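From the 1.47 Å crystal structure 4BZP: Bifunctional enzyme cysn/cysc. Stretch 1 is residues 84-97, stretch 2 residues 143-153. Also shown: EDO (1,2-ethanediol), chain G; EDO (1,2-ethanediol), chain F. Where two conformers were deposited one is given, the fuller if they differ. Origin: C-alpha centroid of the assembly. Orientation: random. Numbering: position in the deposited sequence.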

# COMPACT_ATOMS: atom_id res chain seq x y z
N ALA A 84 11.38 0.52 -10.79
CA ALA A 84 12.33 -0.42 -10.17
C ALA A 84 13.17 -1.11 -11.22
O ALA A 84 12.76 -1.28 -12.37
CB ALA A 84 11.58 -1.42 -9.32
N ILE A 85 14.36 -1.50 -10.84
CA ILE A 85 15.26 -2.17 -11.75
C ILE A 85 14.62 -3.45 -12.25
O ILE A 85 14.68 -3.75 -13.45
CB ILE A 85 16.62 -2.44 -11.13
CG1 ILE A 85 17.37 -1.11 -10.94
CG2 ILE A 85 17.50 -3.38 -12.00
CD1 ILE A 85 18.63 -1.24 -10.15
N SER A 86 14.06 -4.24 -11.30
CA SER A 86 13.34 -5.48 -11.60
C SER A 86 14.20 -6.36 -12.52
O SER A 86 13.82 -6.60 -13.67
CB SER A 86 12.00 -5.12 -12.30
OG SER A 86 11.06 -4.59 -11.37
N PRO A 87 15.36 -6.81 -12.02
CA PRO A 87 16.37 -7.39 -12.93
C PRO A 87 16.05 -8.79 -13.41
O PRO A 87 16.53 -9.15 -14.50
CB PRO A 87 17.62 -7.46 -12.06
CG PRO A 87 17.07 -7.51 -10.68
CD PRO A 87 15.91 -6.63 -10.66
N LEU A 88 15.25 -9.57 -12.68
CA LEU A 88 14.95 -10.95 -13.07
C LEU A 88 13.62 -11.03 -13.80
O LEU A 88 12.64 -10.42 -13.37
CB LEU A 88 15.02 -11.91 -11.89
CG LEU A 88 16.33 -11.82 -11.15
CD1 LEU A 88 16.34 -12.74 -9.93
CD2 LEU A 88 17.53 -12.12 -12.03
N ALA A 89 13.54 -11.83 -14.85
CA ALA A 89 12.32 -12.06 -15.54
C ALA A 89 11.22 -12.57 -14.60
O ALA A 89 10.07 -12.15 -14.70
CB ALA A 89 12.54 -13.04 -16.69
N GLU A 90 11.58 -13.47 -13.68
CA GLU A 90 10.60 -14.13 -12.84
C GLU A 90 9.77 -13.18 -12.04
O GLU A 90 8.56 -13.38 -11.92
CB GLU A 90 11.28 -15.08 -11.86
CG GLU A 90 10.27 -15.62 -10.85
CD GLU A 90 10.88 -16.52 -9.81
OE1 GLU A 90 11.99 -16.26 -9.29
OE2 GLU A 90 10.16 -17.51 -9.49
N HIS A 91 10.40 -12.16 -11.48
CA HIS A 91 9.66 -11.23 -10.62
C HIS A 91 8.90 -10.17 -11.50
O HIS A 91 7.93 -9.55 -11.04
CB HIS A 91 10.60 -10.62 -9.56
CG HIS A 91 11.53 -11.61 -8.90
ND1 HIS A 91 11.14 -12.50 -7.92
CD2 HIS A 91 12.83 -11.87 -9.13
CE1 HIS A 91 12.17 -13.24 -7.54
NE2 HIS A 91 13.22 -12.87 -8.25
N ARG A 92 9.24 -9.96 -12.77
CA ARG A 92 8.37 -9.13 -13.63
C ARG A 92 7.12 -9.94 -14.02
O ARG A 92 6.01 -9.41 -14.09
CB ARG A 92 9.09 -8.64 -14.87
CG ARG A 92 10.34 -7.84 -14.47
CD ARG A 92 11.17 -7.27 -15.55
NE ARG A 92 11.54 -8.20 -16.57
CZ ARG A 92 12.78 -8.59 -16.82
NH1 ARG A 92 13.79 -8.23 -16.03
NH2 ARG A 92 13.02 -9.42 -17.81
N ALA A 93 7.31 -11.23 -14.23
CA ALA A 93 6.17 -12.14 -14.45
C ALA A 93 5.26 -12.21 -13.24
O ALA A 93 4.04 -12.18 -13.38
CB ALA A 93 6.65 -13.52 -14.86
N LEU A 94 5.87 -12.31 -12.06
CA LEU A 94 5.06 -12.37 -10.84
C LEU A 94 4.27 -11.09 -10.68
O LEU A 94 3.10 -11.12 -10.28
CB LEU A 94 5.96 -12.61 -9.60
CG LEU A 94 6.54 -14.03 -9.48
CD1 LEU A 94 7.70 -14.07 -8.48
CD2 LEU A 94 5.42 -15.02 -9.17
N ALA A 95 4.92 -9.95 -10.87
CA ALA A 95 4.25 -8.66 -10.72
C ALA A 95 3.09 -8.53 -11.73
O ALA A 95 2.01 -8.05 -11.35
CB ALA A 95 5.22 -7.52 -10.90
N ARG A 96 3.27 -8.99 -12.95
CA ARG A 96 2.21 -8.95 -13.95
C ARG A 96 1.04 -9.82 -13.45
O ARG A 96 -0.10 -9.39 -13.53
CB ARG A 96 2.71 -9.41 -15.27
CG ARG A 96 1.59 -9.43 -16.29
CD ARG A 96 2.07 -9.93 -17.62
NE ARG A 96 2.95 -8.98 -18.32
CZ ARG A 96 2.55 -8.01 -19.11
NH1 ARG A 96 1.26 -7.68 -19.24
NH2 ARG A 96 3.46 -7.24 -19.72
N LYS A 97 1.35 -11.00 -12.93
CA LYS A 97 0.29 -11.94 -12.52
C LYS A 97 -0.50 -11.33 -11.35
O LYS A 97 -1.73 -11.47 -11.29
CB LYS A 97 0.90 -13.27 -12.13
CG LYS A 97 -0.14 -14.22 -11.57
CD LYS A 97 0.49 -15.57 -11.37
CE LYS A 97 -0.44 -16.46 -10.56
NZ LYS A 97 -1.71 -16.58 -11.30
N SER A 143 25.93 -8.83 -10.84
CA SER A 143 24.68 -9.49 -10.67
C SER A 143 23.93 -9.34 -12.00
O SER A 143 23.98 -8.30 -12.63
CB SER A 143 23.88 -8.83 -9.52
OG SER A 143 22.72 -9.61 -9.21
N PRO A 144 23.21 -10.34 -12.42
CA PRO A 144 22.66 -10.28 -13.79
C PRO A 144 21.44 -9.40 -13.98
O PRO A 144 20.60 -9.28 -13.06
CB PRO A 144 22.27 -11.72 -14.05
CG PRO A 144 21.91 -12.28 -12.70
CD PRO A 144 22.92 -11.64 -11.78
N TYR A 145 21.38 -8.81 -15.16
CA TYR A 145 20.15 -8.17 -15.62
C TYR A 145 19.60 -9.10 -16.71
O TYR A 145 20.33 -9.41 -17.68
CB TYR A 145 20.37 -6.74 -16.14
CG TYR A 145 19.08 -6.09 -16.58
CD1 TYR A 145 18.14 -5.72 -15.64
CD2 TYR A 145 18.74 -6.03 -17.91
CE1 TYR A 145 16.92 -5.19 -16.02
CE2 TYR A 145 17.50 -5.52 -18.30
CZ TYR A 145 16.59 -5.12 -17.36
OH TYR A 145 15.31 -4.71 -17.71
N GLN A 146 18.38 -9.58 -16.58
CA GLN A 146 17.75 -10.47 -17.59
C GLN A 146 16.88 -9.57 -18.46
O GLN A 146 15.83 -9.08 -18.00
CB GLN A 146 16.93 -11.54 -16.89
CG GLN A 146 17.82 -12.45 -16.03
CD GLN A 146 17.08 -13.55 -15.35
OE1 GLN A 146 15.85 -13.52 -15.17
NE2 GLN A 146 17.84 -14.57 -14.94
N ARG A 147 17.24 -9.38 -19.70
CA ARG A 147 16.57 -8.40 -20.56
C ARG A 147 15.17 -8.91 -20.87
O ARG A 147 14.99 -10.05 -21.16
CB ARG A 147 17.31 -8.23 -21.87
CG ARG A 147 18.59 -7.50 -21.72
CD ARG A 147 19.44 -7.60 -23.01
NE ARG A 147 18.76 -7.04 -24.18
CZ ARG A 147 18.69 -5.75 -24.50
NH1 ARG A 147 19.30 -4.86 -23.78
NH2 ARG A 147 18.02 -5.39 -25.58
N PRO A 148 14.16 -8.03 -20.82
CA PRO A 148 12.82 -8.39 -21.22
C PRO A 148 12.74 -8.86 -22.69
O PRO A 148 13.31 -8.22 -23.55
CB PRO A 148 12.09 -7.06 -21.08
CG PRO A 148 12.78 -6.33 -20.03
CD PRO A 148 14.22 -6.72 -20.16
N LYS A 149 12.11 -10.00 -22.87
CA LYS A 149 11.92 -10.58 -24.22
C LYS A 149 10.69 -10.08 -24.94
O LYS A 149 10.68 -10.02 -26.17
CB LYS A 149 11.93 -12.10 -24.18
CG LYS A 149 13.24 -12.65 -23.61
CD LYS A 149 14.56 -12.15 -24.21
CE LYS A 149 15.79 -12.79 -23.50
NZ LYS A 149 17.03 -12.57 -24.29
N ASN A 150 9.68 -9.68 -24.16
CA ASN A 150 8.39 -9.28 -24.73
C ASN A 150 7.81 -8.04 -24.03
O ASN A 150 6.72 -8.10 -23.54
CB ASN A 150 7.39 -10.45 -24.63
CG ASN A 150 7.82 -11.64 -25.46
OD1 ASN A 150 7.77 -11.57 -26.67
ND2 ASN A 150 8.28 -12.73 -24.80
N PRO A 151 8.63 -7.00 -23.84
CA PRO A 151 8.04 -5.85 -23.16
C PRO A 151 6.93 -5.19 -23.95
O PRO A 151 6.88 -5.31 -25.18
CB PRO A 151 9.24 -4.88 -23.03
CG PRO A 151 10.08 -5.19 -24.27
CD PRO A 151 9.93 -6.67 -24.46
N ASP A 152 6.02 -4.51 -23.27
CA ASP A 152 5.00 -3.76 -23.97
C ASP A 152 5.56 -2.55 -24.71
O ASP A 152 4.99 -2.15 -25.72
CB ASP A 152 3.93 -3.27 -22.99
CG ASP A 152 3.19 -4.43 -22.36
OD1 ASP A 152 2.39 -5.05 -23.10
OD2 ASP A 152 3.44 -4.84 -21.23
N LEU A 153 6.66 -1.96 -24.23
CA LEU A 153 7.26 -0.80 -24.83
C LEU A 153 8.74 -0.83 -24.51
O LEU A 153 9.15 -1.14 -23.38
CB LEU A 153 6.63 0.46 -24.25
CG LEU A 153 7.18 1.80 -24.72
CD1 LEU A 153 6.98 1.99 -26.23
CD2 LEU A 153 6.52 2.92 -23.94
C1 EDO G . 8.77 -1.98 -28.56
O1 EDO G . 8.47 -0.67 -28.16
C2 EDO G . 7.77 -3.00 -28.09
O2 EDO G . 8.30 -3.54 -26.89
C1 EDO F . 20.76 -2.84 -20.98
O1 EDO F . 19.75 -1.93 -21.36
C2 EDO F . 19.97 -3.98 -20.40
O2 EDO F . 20.24 -5.06 -21.24
O HOH W 1 14.13 -14.95 -13.66
O HOH W 2 11.68 -11.67 -19.93
O HOH W 3 0.79 -6.82 -22.06
O HOH W 4 0.40 -5.90 -21.24
O HOH W 5 5.96 -8.65 -20.31

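Arg96 and Asp152 form the salt bridge of this contact. Arg96 NH2 lies 2.8 Å from Asp152 OD2, and the carboxylate oxygen sits at the edge of the guanidinium, near its plane, where the N-H bonds point. Two water sites, 3 and 4, add a second link, each accepting from Arg96 NH1 and donating to Asp152 OD1. They lie too close together to be filled at once.

Arg92 reaches the other stretch through its guanidinium. Arg92 NH1 and NH2 both donate to Gln146 O, at 3.0 Å and 2.8 Å. This fork leaves both angles well short of straight. Arg92 NH1 also donates to Ser86 O at 2.9 Å, so the same side chain ties the loop before the helix to the second stretch. Pro148 CD covers one face of the guanidinium, 3.8 Å from Arg92 NH2.

Gln146 is held at three points. Gln146 N donates to Pro87 O at 2.8 Å, with a nearly straight angle of 164°. Its backbone O receives Arg92. Its side chain reaches the start of the helix, where Ala89 N donates to Gln146 OE1 at 2.9 Å. Amides in the first turn lack the usual helical acceptors, and OE1 supplies one here. Water 1 extends the arrangement: it donates to Gln146 OE1 and accepts from Glu90 N.

Apolar packing lies at the Pro87 and Leu88 end of the contact. The Tyr145 ring lies against Pro87, with Pro87 CB 4.0 Å from Tyr145 CD1. The Ile85 side chain is farther off, with Ile85 CG2 4.4 Å from Tyr145 CD1, but Ile85 O meets the ring edge, 3.7 Å from Tyr145 CE1. The CA-to-CB bond of Leu88 points away overall, but the end of its side chain comes nearer: Leu88 CD2 is 3.6 Å from Gln146 CD and 4.4 Å from Pro144 CG.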